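PROBABLE CHAIN-FATTY-ACID-CoA LIGASE FADD13 (Mycobacterium tuberculosis, PDB 3T5B) is probably a ligase of the AMP-binding enzyme family, part of the ANL clan. Local coordinates at residues T191-Y196 with D271-I276. Residues are numbered along the deposited sequence; the frame is centred on the assembly and turned at random.
Sequences TIDVRY and DFRYFI
The carbonyl oxygen of D193 is gripped by two side chains of 271-276. R273 NH2 donates to D193 O at 2.8 Å, with the oxygen almost in the guanidinium plane, and Y274 OH adds a weak hydrogen bond to the same D193 O at 2.9 Å. D193 centres an inverse gamma turn, closed by a weak bond from V194 N to I192 O, just beyond the end of helix 178-191. On the buried side the packing is close and mostly apolar. I192 CD1 meets I276 CD1 at 3.9 Å, with the Y274 hydroxyl beside the same methyl, and the I192 chain crosses both side chains at about a right angle. A branched apolar chain suits I192, which F217 of helix 209-221 also covers. Tyrosine suits its place because a long, largely apolar ring spans the gap between the backbones and still brings a hydroxyl to the carbonyl. Strand 274-277 lies in the mixed sheet of this AMP-binding enzyme fold, beside strand 247-250, while 191-196 connects helix 178-191 to strand 199-202 of the same sheet, so the contact ties this linker to the sheet. Toward solvent the contact turns polar and more exposed. There the guanidinium of R195 lies flat on that of R273, centres 3.4 Å apart and planes at 16°, the two chains arriving from opposite directions; a bend at chi2 (-116°) helps bring R195 over that face. Arginine suits position 273 because its flat group can bond D193 O at its edge and still offer a face to R195. Nearby carboxylates probably offset the like charges: R195 NH1 forms a salt bridge with D193 OD2 at 2.6 Å, and R273 NH1 another with D198. Looser is the approach of D193 OD2 to R273 NE, bridged by a water that donates to the carboxylate and accepts from NE.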
# COMPACT_ATOMS: atom_id res chain seq x y z
N THR A 191 -0.22 5.19 -15.29
CA THR A 191 0.29 4.06 -16.06
C THR A 191 -0.79 3.05 -16.48
O THR A 191 -0.82 2.62 -17.63
CB THR A 191 1.41 3.32 -15.26
OG1 THR A 191 2.55 4.18 -15.14
CG2 THR A 191 1.82 2.03 -15.96
N ILE A 192 -1.67 2.68 -15.55
CA ILE A 192 -2.71 1.71 -15.86
C ILE A 192 -4.01 2.33 -16.35
O ILE A 192 -4.27 3.53 -16.16
CB ILE A 192 -3.05 0.83 -14.64
CG1 ILE A 192 -3.40 1.71 -13.44
CG2 ILE A 192 -1.89 -0.08 -14.32
CD1 ILE A 192 -3.91 0.94 -12.25
N ASP A 193 -4.83 1.51 -17.00
CA ASP A 193 -6.08 2.01 -17.49
C ASP A 193 -7.07 2.01 -16.33
O ASP A 193 -7.87 1.09 -16.16
CB ASP A 193 -6.59 1.14 -18.64
CG ASP A 193 -7.89 1.64 -19.22
OD1 ASP A 193 -8.21 2.83 -19.02
OD2 ASP A 193 -8.60 0.86 -19.89
N VAL A 194 -6.97 3.06 -15.51
CA VAL A 194 -7.86 3.23 -14.38
C VAL A 194 -8.61 4.53 -14.63
O VAL A 194 -8.00 5.54 -15.00
CB VAL A 194 -7.06 3.32 -13.03
CG1 VAL A 194 -5.97 4.37 -13.12
CG2 VAL A 194 -8.01 3.64 -11.89
N ARG A 195 -9.93 4.51 -14.46
CA ARG A 195 -10.70 5.72 -14.69
C ARG A 195 -11.64 6.10 -13.57
O ARG A 195 -11.97 5.29 -12.71
CB ARG A 195 -11.49 5.62 -16.00
CG ARG A 195 -12.18 4.31 -16.25
CD ARG A 195 -11.58 3.63 -17.48
NE ARG A 195 -12.47 2.62 -18.04
CZ ARG A 195 -12.17 1.84 -19.07
NH1 ARG A 195 -10.99 1.93 -19.65
NH2 ARG A 195 -13.05 0.97 -19.53
N TYR A 196 -12.04 7.37 -13.59
CA TYR A 196 -12.96 7.92 -12.60
C TYR A 196 -14.17 7.00 -12.38
O TYR A 196 -14.74 6.46 -13.33
CB TYR A 196 -13.42 9.31 -13.07
CG TYR A 196 -14.34 10.05 -12.12
CD1 TYR A 196 -13.99 10.21 -10.78
CD2 TYR A 196 -15.55 10.60 -12.56
CE1 TYR A 196 -14.82 10.90 -9.90
CE2 TYR A 196 -16.39 11.30 -11.68
CZ TYR A 196 -16.01 11.44 -10.35
OH TYR A 196 -16.81 12.13 -9.46
N ASP A 271 -18.08 -5.95 -16.18
CA ASP A 271 -17.38 -4.79 -15.64
C ASP A 271 -15.92 -5.06 -15.32
O ASP A 271 -15.09 -4.14 -15.40
CB ASP A 271 -18.04 -4.28 -14.37
CG ASP A 271 -19.46 -3.81 -14.59
OD1 ASP A 271 -19.67 -2.97 -15.48
OD2 ASP A 271 -20.36 -4.28 -13.87
N PHE A 272 -15.59 -6.29 -14.93
CA PHE A 272 -14.20 -6.59 -14.59
C PHE A 272 -13.27 -6.52 -15.80
O PHE A 272 -13.46 -7.23 -16.78
CB PHE A 272 -14.06 -7.96 -13.93
CG PHE A 272 -12.78 -8.09 -13.14
CD1 PHE A 272 -12.68 -7.52 -11.88
CD2 PHE A 272 -11.66 -8.71 -13.70
CE1 PHE A 272 -11.47 -7.56 -11.17
CE2 PHE A 272 -10.46 -8.76 -13.00
CZ PHE A 272 -10.36 -8.18 -11.73
N ARG A 273 -12.25 -5.69 -15.70
CA ARG A 273 -11.32 -5.50 -16.81
C ARG A 273 -9.96 -6.18 -16.72
O ARG A 273 -9.45 -6.67 -17.73
CB ARG A 273 -11.11 -3.99 -17.03
CG ARG A 273 -11.90 -3.41 -18.19
CD ARG A 273 -12.39 -2.01 -17.87
NE ARG A 273 -11.34 -1.17 -17.29
CZ ARG A 273 -11.58 -0.21 -16.41
NH1 ARG A 273 -12.82 0.03 -16.01
NH2 ARG A 273 -10.58 0.51 -15.92
N TYR A 274 -9.36 -6.22 -15.53
CA TYR A 274 -8.05 -6.83 -15.40
C TYR A 274 -7.56 -6.94 -13.96
O TYR A 274 -8.04 -6.23 -13.07
CB TYR A 274 -7.01 -6.01 -16.17
CG TYR A 274 -6.87 -4.59 -15.66
CD1 TYR A 274 -7.74 -3.59 -16.09
CD2 TYR A 274 -5.88 -4.25 -14.75
CE1 TYR A 274 -7.61 -2.28 -15.63
CE2 TYR A 274 -5.74 -2.94 -14.28
CZ TYR A 274 -6.61 -1.97 -14.72
OH TYR A 274 -6.48 -0.67 -14.28
N PHE A 275 -6.59 -7.83 -13.76
CA PHE A 275 -6.00 -8.04 -12.45
C PHE A 275 -4.63 -7.38 -12.47
O PHE A 275 -3.98 -7.34 -13.52
CB PHE A 275 -5.80 -9.53 -12.16
CG PHE A 275 -7.04 -10.26 -11.71
CD1 PHE A 275 -7.84 -10.94 -12.63
CD2 PHE A 275 -7.40 -10.29 -10.37
CE1 PHE A 275 -8.98 -11.65 -12.21
CE2 PHE A 275 -8.54 -10.99 -9.94
CZ PHE A 275 -9.33 -11.67 -10.86
N ILE A 276 -4.20 -6.86 -11.33
CA ILE A 276 -2.87 -6.27 -11.23
C ILE A 276 -2.09 -7.28 -10.40
O ILE A 276 -2.44 -7.53 -9.25
CB ILE A 276 -2.88 -4.93 -10.51
CG1 ILE A 276 -3.87 -3.97 -11.18
CG2 ILE A 276 -1.47 -4.35 -10.52
CD1 ILE A 276 -3.93 -2.58 -10.54
O HOH W 1 -8.72 -1.45 -18.82